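Local coordinates for protein beta-catenin homolog sys-1 (Caenorhabditis elegans, PDB 3C2G) that acts as a transcription coregulator in the Wnt signaling asymmetry pathway, binding the TCF factor POP-1 directly and activating or repressing target genes, at residues 551-556 against 568-573; 587-592 against 614-619; 460-465 against 522-527. All coordinates share one frame; numbering follows the deposited sequence.

Contact 1: 551-556 against 568-573; sequences CPLNLL and NVLVVC
Near the C-terminal end of the all-helical armadillo domain, a short 3-10 turn, Pro-552 to Leu-556, lies against helix 563-579 and takes Val-569 of that helix into its surface. The two branches of Val-569 are used differently. CG1 of Val-569, set anti to the backbone N (chi1 157°), meets Leu-556 tip to tip, 3.8 Å from Leu-556 CG, and also lies 3.8 Å from Leu-553 CA. CG2 of Val-569 turns instead to Leu-555, whose CD2 is 4.3 Å away. A beta-branched valine suits this place, since its two methyls reach separate partners from a short, stiff side chain. One helical turn on, Cys-573 SG rests against the Pro-552 ring, 3.7 Å from Pro-552 CB and near CG and CD as well, while Leu-553 N comes within 3.5 Å of the same sulphur. The compact ring gives the sulphur a rigid apolar wall at the start of the 3-10 turn. The loop carrying this turn joins helix 539-544 to helix 563-579, so the chain folds back against the helix that follows. Leu-553 CD1 reaches Leu-570 CD2 at 4.3 Å, and both leucines continue onto Leu-594 of helix 591-598. On another flank, Leu-555 packs on Val-522 and Ile-526 of helix 515-535.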
loop_
_atom_site.group_PDB
_atom_site.type_symbol
_atom_site.label_atom_id
_atom_site.label_comp_id
_atom_site.label_asym_id
_atom_site.label_seq_id
_atom_site.Cartn_x
_atom_site.Cartn_y
_atom_site.Cartn_z
ATOM N N CYS A 551 18.102 -32.398 -18.613
ATOM C CA CYS A 551 19.200 -32.587 -17.662
ATOM C C CYS A 551 19.370 -31.464 -16.632
ATOM O O CYS A 551 19.856 -30.389 -16.975
ATOM C CB CYS A 551 20.512 -32.731 -18.426
ATOM S SG CYS A 551 21.863 -33.224 -17.345
ATOM N N PRO A 552 18.990 -31.716 -15.366
ATOM C CA PRO A 552 19.135 -30.697 -14.317
ATOM C C PRO A 552 20.577 -30.230 -14.131
ATOM O O PRO A 552 20.798 -29.075 -13.782
ATOM C CB PRO A 552 18.633 -31.407 -13.056
ATOM C CG PRO A 552 17.742 -32.491 -13.566
ATOM C CD PRO A 552 18.385 -32.953 -14.838
ATOM N N LEU A 553 21.544 -31.110 -14.393
ATOM C CA LEU A 553 22.958 -30.755 -14.284
ATOM C C LEU A 553 23.301 -29.464 -15.026
ATOM O O LEU A 553 24.142 -28.686 -14.570
ATOM C CB LEU A 553 23.868 -31.907 -14.732
ATOM C CG LEU A 553 25.375 -31.773 -14.445
ATOM C CD1 LEU A 553 25.671 -31.361 -12.983
ATOM C CD2 LEU A 553 26.140 -33.047 -14.797
ATOM N N ASN A 554 22.616 -29.224 -16.142
ATOM C CA ASN A 554 22.808 -28.008 -16.937
ATOM C C ASN A 554 22.413 -26.707 -16.209
ATOM O O ASN A 554 22.761 -25.614 -16.651
ATOM C CB ASN A 554 22.088 -28.133 -18.290
ATOM C CG ASN A 554 22.705 -29.206 -19.194
ATOM O OD1 ASN A 554 23.915 -29.443 -19.173
ATOM N ND2 ASN A 554 21.866 -29.856 -19.997
ATOM N N LEU A 555 21.689 -26.836 -15.096
ATOM C CA LEU A 555 21.397 -25.704 -14.207
ATOM C C LEU A 555 22.663 -25.133 -13.559
ATOM O O LEU A 555 22.658 -24.018 -13.046
ATOM C CB LEU A 555 20.444 -26.146 -13.100
ATOM C CG LEU A 555 18.935 -25.908 -13.105
ATOM C CD1 LEU A 555 18.340 -25.587 -14.473
ATOM C CD2 LEU A 555 18.268 -27.137 -12.500
ATOM N N LEU A 556 23.735 -25.919 -13.569
ATOM C CA LEU A 556 24.972 -25.548 -12.892
ATOM C C LEU A 556 25.974 -24.928 -13.838
ATOM O O LEU A 556 27.056 -24.535 -13.416
ATOM C CB LEU A 556 25.614 -26.762 -12.229
ATOM C CG LEU A 556 24.866 -27.514 -11.133
ATOM C CD1 LEU A 556 25.802 -28.547 -10.525
ATOM C CD2 LEU A 556 24.335 -26.577 -10.069
ATOM N N ASN A 568 21.937 -30.723 -4.348
ATOM C CA ASN A 568 20.598 -31.188 -4.710
ATOM C C ASN A 568 20.533 -31.616 -6.177
ATOM O O ASN A 568 19.949 -32.645 -6.529
ATOM C CB ASN A 568 19.543 -30.119 -4.393
ATOM C CG ASN A 568 19.099 -30.151 -2.940
ATOM O OD1 ASN A 568 19.401 -31.091 -2.200
ATOM N ND2 ASN A 568 18.370 -29.138 -2.529
ATOM N N VAL A 569 21.165 -30.810 -7.018
ATOM C CA VAL A 569 21.208 -31.067 -8.440
ATOM C C VAL A 569 21.951 -32.366 -8.712
ATOM O O VAL A 569 21.488 -33.187 -9.495
ATOM C CB VAL A 569 21.815 -29.877 -9.188
ATOM C CG1 VAL A 569 22.374 -30.297 -10.525
ATOM C CG2 VAL A 569 20.756 -28.784 -9.353
ATOM N N LEU A 570 23.076 -32.568 -8.038
ATOM C CA LEU A 570 23.853 -33.791 -8.211
ATOM C C LEU A 570 23.065 -35.021 -7.788
ATOM O O LEU A 570 23.043 -36.028 -8.506
ATOM C CB LEU A 570 25.166 -33.724 -7.430
ATOM C CG LEU A 570 26.180 -32.695 -7.915
ATOM C CD1 LEU A 570 27.246 -32.438 -6.859
ATOM C CD2 LEU A 570 26.802 -33.119 -9.225
ATOM N N VAL A 571 22.417 -34.932 -6.633
ATOM C CA VAL A 571 21.729 -36.074 -6.051
ATOM C C VAL A 571 20.505 -36.462 -6.866
ATOM O O VAL A 571 20.284 -37.652 -7.113
ATOM C CB VAL A 571 21.366 -35.812 -4.576
ATOM C CG1 VAL A 571 20.424 -36.894 -4.018
ATOM C CG2 VAL A 571 22.646 -35.733 -3.728
ATOM N N VAL A 572 19.720 -35.468 -7.291
ATOM C CA VAL A 572 18.511 -35.742 -8.053
ATOM C C VAL A 572 18.862 -36.399 -9.385
ATOM O O VAL A 572 18.177 -37.326 -9.821
ATOM C CB VAL A 572 17.591 -34.482 -8.249
ATOM C CG1 VAL A 572 18.064 -33.585 -9.387
ATOM C CG2 VAL A 572 16.166 -34.911 -8.518
ATOM N N CYS A 573 19.935 -35.918 -10.011
ATOM C CA CYS A 573 20.391 -36.472 -11.273
ATOM C C CYS A 573 20.774 -37.938 -11.112
ATOM O O CYS A 573 20.354 -38.780 -11.906
ATOM C CB CYS A 573 21.569 -35.674 -11.822
ATOM S SG CYS A 573 21.089 -34.134 -12.599
#

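Contact 2: 587-592 against 614-619; sequences WTIDRP and SRFPEN
Ile-589 sets its CD1 methyl over the centre of the Phe-616 ring, in a CH-pi contact with 3.8 Å from CD1 to the ring centroid and only 11° between that line and the ring normal. CG1 of Ile-589 lies between the backbone N and the carbonyl carbon (chi1 68°), and CD1 lies anti to CA, which carries it onto the face of the ring. The other branch, Ile-589 CG2, touches Phe-616 CE1 at 3.8 Å and CZ nearby. Branched isoleucine thus meets the ring with two methyls, one of them over its centre. Phe-616 CZ also meets the indole edge, 4.2 Å from Trp-587 CE3. At the outer margin the extended Arg-591 slides past Phe-616, with guanidinium and ring planes nearly perpendicular. Arg-591 NH1 gives a weak hydrogen bond of 2.8 Å to Pro-617 O, bent to 128°. Arg-591 NH2 forms a long salt bridge, 3.8 Å, with Glu-618 OE2, an oxygen so far out of the guanidinium plane that no N-H points at it.

Further out, Asp-590 is the N-cap of helix 591-598, its OD1 accepting from Met-593 N, which is likely to steady the chain where Arg-591 departs. Leu-577 of helix 563-579 touches both Trp-587 and Phe-616. Within this contact Phe-616 buries most of what the tail contributes, and the charged fringe probably adds attraction without strict direction.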
loop_
_atom_site.group_PDB
_atom_site.type_symbol
_atom_site.label_atom_id
_atom_site.label_comp_id
_atom_site.label_asym_id
_atom_site.label_seq_id
_atom_site.Cartn_x
_atom_site.Cartn_y
_atom_site.Cartn_z
ATOM N N TRP A 587 21.185 -37.148 -22.408
ATOM C CA TRP A 587 21.521 -35.819 -21.903
ATOM C C TRP A 587 22.799 -35.302 -22.533
ATOM O O TRP A 587 23.614 -36.071 -23.020
ATOM C CB TRP A 587 21.676 -35.806 -20.382
ATOM C CG TRP A 587 20.402 -35.950 -19.636
ATOM C CD1 TRP A 587 19.152 -35.797 -20.128
ATOM C CD2 TRP A 587 20.255 -36.246 -18.246
ATOM N NE1 TRP A 587 18.233 -35.996 -19.147
ATOM C CE2 TRP A 587 18.881 -36.269 -17.974
ATOM C CE3 TRP A 587 21.154 -36.493 -17.204
ATOM C CZ2 TRP A 587 18.370 -36.538 -16.697
ATOM C CZ3 TRP A 587 20.646 -36.756 -15.923
ATOM C CH2 TRP A 587 19.269 -36.776 -15.687
ATOM N N THR A 588 22.953 -33.987 -22.541
ATOM C CA THR A 588 24.191 -33.389 -22.979
ATOM C C THR A 588 24.731 -32.551 -21.824
ATOM O O THR A 588 24.121 -31.551 -21.435
ATOM C CB THR A 588 23.993 -32.565 -24.268
ATOM O OG1 THR A 588 23.648 -33.452 -25.339
ATOM C CG2 THR A 588 25.275 -31.811 -24.643
ATOM N N ILE A 589 25.858 -32.997 -21.272
ATOM C CA ILE A 589 26.473 -32.356 -20.108
ATOM C C ILE A 589 27.815 -31.696 -20.422
ATOM O O ILE A 589 28.423 -31.952 -21.465
ATOM C CB ILE A 589 26.658 -33.351 -18.920
ATOM C CG1 ILE A 589 27.709 -34.419 -19.250
ATOM C CG2 ILE A 589 25.324 -33.974 -18.527
ATOM C CD1 ILE A 589 28.173 -35.227 -18.045
ATOM N N ASP A 590 28.239 -30.822 -19.510
ATOM C CA ASP A 590 29.588 -30.274 -19.486
ATOM C C ASP A 590 30.397 -31.193 -18.582
ATOM O O ASP A 590 30.457 -30.998 -17.367
ATOM C CB ASP A 590 29.557 -28.847 -18.925
ATOM C CG ASP A 590 30.904 -28.135 -19.010
ATOM O OD1 ASP A 590 31.966 -28.794 -19.008
ATOM O OD2 ASP A 590 30.892 -26.890 -19.055
ATOM N N ARG A 591 31.001 -32.207 -19.188
ATOM C CA ARG A 591 31.710 -33.241 -18.448
ATOM C C ARG A 591 32.896 -32.733 -17.595
ATOM O O ARG A 591 33.024 -33.137 -16.439
ATOM C CB ARG A 591 32.141 -34.368 -19.392
ATOM C CG ARG A 591 32.400 -35.677 -18.680
ATOM C CD ARG A 591 33.188 -36.656 -19.534
ATOM N NE ARG A 591 33.729 -37.729 -18.702
ATOM C CZ ARG A 591 33.171 -38.928 -18.552
ATOM N NH1 ARG A 591 32.048 -39.246 -19.191
ATOM N NH2 ARG A 591 33.747 -39.820 -17.760
ATOM N N PRO A 592 33.767 -31.859 -18.155
ATOM C CA PRO A 592 34.881 -31.344 -17.345
ATOM C C PRO A 592 34.422 -30.572 -16.113
ATOM O O PRO A 592 35.088 -30.613 -15.076
ATOM C CB PRO A 592 35.620 -30.403 -18.307
ATOM C CG PRO A 592 35.240 -30.866 -19.659
ATOM C CD PRO A 592 33.817 -31.321 -19.528
ATOM N N SER A 614 30.070 -41.814 -12.791
ATOM C CA SER A 614 30.112 -43.210 -13.227
ATOM C C SER A 614 28.912 -43.646 -14.078
ATOM O O SER A 614 28.935 -44.718 -14.678
ATOM C CB SER A 614 30.264 -44.146 -12.023
ATOM O OG SER A 614 29.055 -44.232 -11.286
ATOM N N ARG A 615 27.871 -42.821 -14.125
ATOM C CA ARG A 615 26.658 -43.146 -14.884
ATOM C C ARG A 615 26.835 -42.957 -16.391
ATOM O O ARG A 615 26.165 -43.621 -17.191
ATOM C CB ARG A 615 25.474 -42.291 -14.421
ATOM C CG ARG A 615 25.180 -42.328 -12.934
ATOM C CD ARG A 615 24.230 -43.434 -12.562
ATOM N NE ARG A 615 23.834 -43.321 -11.163
ATOM C CZ ARG A 615 23.211 -44.275 -10.481
ATOM N NH1 ARG A 615 22.913 -45.425 -11.072
ATOM N NH2 ARG A 615 22.888 -44.079 -9.209
ATOM N N PHE A 616 27.741 -42.062 -16.770
ATOM C CA PHE A 616 27.854 -41.615 -18.155
ATOM C C PHE A 616 28.746 -42.485 -19.039
ATOM O O PHE A 616 29.617 -43.190 -18.534
ATOM C CB PHE A 616 28.293 -40.146 -18.180
ATOM C CG PHE A 616 27.235 -39.216 -17.679
ATOM C CD1 PHE A 616 26.353 -38.609 -18.567
ATOM C CD2 PHE A 616 27.081 -38.992 -16.315
ATOM C CE1 PHE A 616 25.352 -37.777 -18.107
ATOM C CE2 PHE A 616 26.085 -38.166 -15.847
ATOM C CZ PHE A 616 25.216 -37.553 -16.743
ATOM N N PRO A 617 28.522 -42.450 -20.368
ATOM C CA PRO A 617 29.461 -43.139 -21.261
ATOM C C PRO A 617 30.898 -42.630 -21.075
ATOM O O PRO A 617 31.112 -41.539 -20.530
ATOM C CB PRO A 617 28.941 -42.791 -22.660
ATOM C CG PRO A 617 27.517 -42.455 -22.463
ATOM C CD PRO A 617 27.421 -41.813 -21.118
ATOM N N GLU A 618 31.868 -43.427 -21.514
ATOM C CA GLU A 618 33.278 -43.065 -21.376
ATOM C C GLU A 618 33.692 -41.995 -22.390
ATOM O O GLU A 618 34.619 -41.217 -22.131
ATOM C CB GLU A 618 34.183 -44.307 -21.469
ATOM C CG GLU A 618 35.592 -44.103 -20.886
ATOM C CD GLU A 618 35.588 -43.311 -19.572
ATOM O OE1 GLU A 618 35.038 -43.809 -18.562
ATOM O OE2 GLU A 618 36.131 -42.184 -19.557
ATOM N N ASN A 619 32.978 -41.970 -23.521
ATOM C CA ASN A 619 33.168 -41.008 -24.620
ATOM C C ASN A 619 34.400 -40.103 -24.528
ATOM O O ASN A 619 35.510 -40.507 -24.894
ATOM C CB ASN A 619 31.901 -40.156 -24.797
#

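Contact 3: 460-465 against 522-527; sequences LRSTIL and VERTIS
Ser-462, the first residue of 460-465 to meet helix 515-535, offers its backbone carbonyl to Arg-524. NH1 of Arg-524 donates to Ser-462 O at 3.0 Å with an N-H...O angle of 154°, and the oxygen lies close to the guanidinium plane. The donor stands well above the carbonyl plane, so NH1 comes down over the C=O group (C=O...N angle 105°). The arginine chain, extended from CG to NE, spans the gap between the helices, and Arg-524 CD passes 3.5 Å from Ser-462 O. Ser-462 OG is 3.4 Å from Arg-524 NH1 and has a weak hydrogen bond with Gln-520. A small serine suits a place where the arginine must come down onto the main chain. Thr-463 turns its side chain away, where its hydroxyl bonds to Glu-459 O, and meets Arg-524 only through CA, 4.0 Å from Arg-524 NH1. Leu-465 supplies the apolar part: its CB meets Arg-524 CB at 3.9 Å, and its CD1 comes within 3.4 Å of Thr-525 OG1, a hydroxyl already bonded to Leu-521 O.

The two helix segments run in similar directions, 27° apart with their axes 9.2 Å apart at closest approach, the side-by-side stacking by which armadillo helices build a superhelix. An alanine in place of Arg-524 would probably leave Ser-462 O without this donor and open a gap beside Ser-462, though the CB contact with Leu-465 would remain. Arginine thus works here as a long apolar spacer with a polar tip, and the negative end of the carbonyl dipole is likely to favour the positive guanidinium in this largely buried interface.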
loop_
_atom_site.group_PDB
_atom_site.type_symbol
_atom_site.label_atom_id
_atom_site.label_comp_id
_atom_site.label_asym_id
_atom_site.label_seq_id
_atom_site.Cartn_x
_atom_site.Cartn_y
_atom_site.Cartn_z
ATOM N N LEU A 460 3.529 -16.699 -6.981
ATOM C CA LEU A 460 2.574 -17.701 -6.544
ATOM C C LEU A 460 3.099 -19.133 -6.736
ATOM O O LEU A 460 2.971 -19.963 -5.848
ATOM C CB LEU A 460 1.238 -17.546 -7.272
ATOM C CG LEU A 460 0.193 -18.629 -6.947
ATOM C CD1 LEU A 460 -0.170 -18.658 -5.455
ATOM C CD2 LEU A 460 -1.055 -18.473 -7.780
ATOM N N ARG A 461 3.674 -19.416 -7.897
ATOM C CA ARG A 461 4.142 -20.764 -8.220
ATOM C C ARG A 461 5.361 -21.120 -7.391
ATOM O O ARG A 461 5.535 -22.253 -6.982
ATOM C CB ARG A 461 4.429 -20.895 -9.720
ATOM C CG ARG A 461 3.172 -20.750 -10.543
ATOM C CD ARG A 461 3.373 -20.876 -12.033
ATOM N NE ARG A 461 2.068 -21.150 -12.623
ATOM C CZ ARG A 461 1.811 -21.242 -13.922
ATOM N NH1 ARG A 461 2.776 -21.065 -14.820
ATOM N NH2 ARG A 461 0.573 -21.510 -14.316
ATOM N N SER A 462 6.190 -20.132 -7.118
ATOM C CA SER A 462 7.324 -20.342 -6.256
ATOM C C SER A 462 6.860 -20.683 -4.836
ATOM O O SER A 462 7.412 -21.586 -4.205
ATOM C CB SER A 462 8.196 -19.092 -6.256
ATOM O OG SER A 462 9.386 -19.313 -5.535
ATOM N N THR A 463 5.837 -19.973 -4.357
ATOM C CA THR A 463 5.313 -20.137 -2.991
ATOM C C THR A 463 4.591 -21.475 -2.830
ATOM O O THR A 463 4.644 -22.098 -1.774
ATOM C CB THR A 463 4.352 -18.971 -2.621
ATOM O OG1 THR A 463 5.047 -17.728 -2.752
ATOM C CG2 THR A 463 3.835 -19.087 -1.194
ATOM N N ILE A 464 3.919 -21.914 -3.885
ATOM C CA ILE A 464 3.234 -23.196 -3.867
ATOM C C ILE A 464 4.232 -24.350 -3.712
ATOM O O ILE A 464 3.986 -25.282 -2.940
ATOM C CB ILE A 464 2.393 -23.401 -5.125
ATOM C CG1 ILE A 464 1.176 -22.473 -5.101
ATOM C CG2 ILE A 464 1.952 -24.861 -5.241
ATOM C CD1 ILE A 464 0.425 -22.420 -6.416
ATOM N N LEU A 465 5.353 -24.280 -4.430
ATOM C CA LEU A 465 6.352 -25.333 -4.350
ATOM C C LEU A 465 6.829 -25.438 -2.914
ATOM O O LEU A 465 6.995 -26.543 -2.377
ATOM C CB LEU A 465 7.532 -25.079 -5.290
ATOM C CG LEU A 465 7.223 -25.064 -6.781
ATOM C CD1 LEU A 465 8.486 -24.720 -7.578
ATOM C CD2 LEU A 465 6.620 -26.388 -7.246
ATOM N N VAL A 522 13.268 -22.501 -9.447
ATOM C CA VAL A 522 14.087 -23.570 -9.979
ATOM C C VAL A 522 14.615 -24.445 -8.842
ATOM O O VAL A 522 14.495 -25.680 -8.897
ATOM C CB VAL A 522 15.237 -22.992 -10.833
ATOM C CG1 VAL A 522 16.306 -24.033 -11.096
ATOM C CG2 VAL A 522 14.684 -22.456 -12.146
ATOM N N GLU A 523 15.165 -23.793 -7.811
ATOM C CA GLU A 523 15.748 -24.472 -6.656
ATOM C C GLU A 523 14.693 -25.264 -5.906
ATOM O O GLU A 523 14.915 -26.416 -5.522
ATOM C CB GLU A 523 16.411 -23.466 -5.707
ATOM C CG GLU A 523 17.654 -22.793 -6.284
ATOM C CD GLU A 523 18.269 -21.747 -5.356
ATOM O OE1 GLU A 523 18.756 -20.709 -5.876
ATOM O OE2 GLU A 523 18.273 -21.956 -4.111
ATOM N N ARG A 524 13.534 -24.648 -5.716
ATOM C CA ARG A 524 12.446 -25.296 -5.013
ATOM C C ARG A 524 11.922 -26.495 -5.783
ATOM O O ARG A 524 11.478 -27.460 -5.176
ATOM C CB ARG A 524 11.329 -24.297 -4.680
ATOM C CG ARG A 524 11.702 -23.396 -3.536
ATOM C CD ARG A 524 10.745 -22.258 -3.352
ATOM N NE ARG A 524 11.154 -21.435 -2.219
ATOM C CZ ARG A 524 10.431 -20.436 -1.722
ATOM N NH1 ARG A 524 9.253 -20.150 -2.256
ATOM N NH2 ARG A 524 10.870 -19.746 -0.678
ATOM N N THR A 525 11.991 -26.439 -7.109
ATOM C CA THR A 525 11.603 -27.564 -7.935
ATOM C C THR A 525 12.534 -28.750 -7.653
ATOM O O THR A 525 12.077 -29.847 -7.332
ATOM C CB THR A 525 11.651 -27.200 -9.433
ATOM O OG1 THR A 525 10.719 -26.144 -9.701
ATOM C CG2 THR A 525 11.307 -28.393 -10.282
ATOM N N ILE A 526 13.841 -28.521 -7.769
ATOM C CA ILE A 526 14.818 -29.577 -7.524
ATOM C C ILE A 526 14.593 -30.148 -6.112
ATOM O O ILE A 526 14.593 -31.361 -5.892
ATOM C CB ILE A 526 16.274 -29.049 -7.700
ATOM C CG1 ILE A 526 16.499 -28.507 -9.119
ATOM C CG2 ILE A 526 17.307 -30.126 -7.359
ATOM C CD1 ILE A 526 15.941 -29.375 -10.241
ATOM N N SER A 527 14.351 -29.252 -5.169
ATOM C CA SER A 527 14.260 -29.620 -3.777
ATOM C C SER A 527 12.959 -30.363 -3.489
ATOM O O SER A 527 12.916 -31.266 -2.658
ATOM C CB SER A 527 14.414 -28.363 -2.924
ATOM O OG SER A 527 13.880 -28.551 -1.645
#

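Overall arrangement
The contacts follow one another in series along the chain, contact 3 first, then contact 1, then contact 2, all in the C-terminal part of the helical armadillo domain. Contact 3 lies about 15 Å from contact 1 between centres, and contact 1 about 13 Å from contact 2. Each of these pairs touches directly: Ile-526 packs on Asn-568 and Val-522 on Leu-555, while Cys-551 touches Trp-587 and Ile-589, and Asn-554 probably hydrogen-bonds to Thr-588 O. Contacts 2 and 3 stay about 10 Å apart at their nearest atoms. A chain of side-chain packing thus joins helix 457-472, by way of helices 515-535 and 563-579, to the C-terminal tail at the surface.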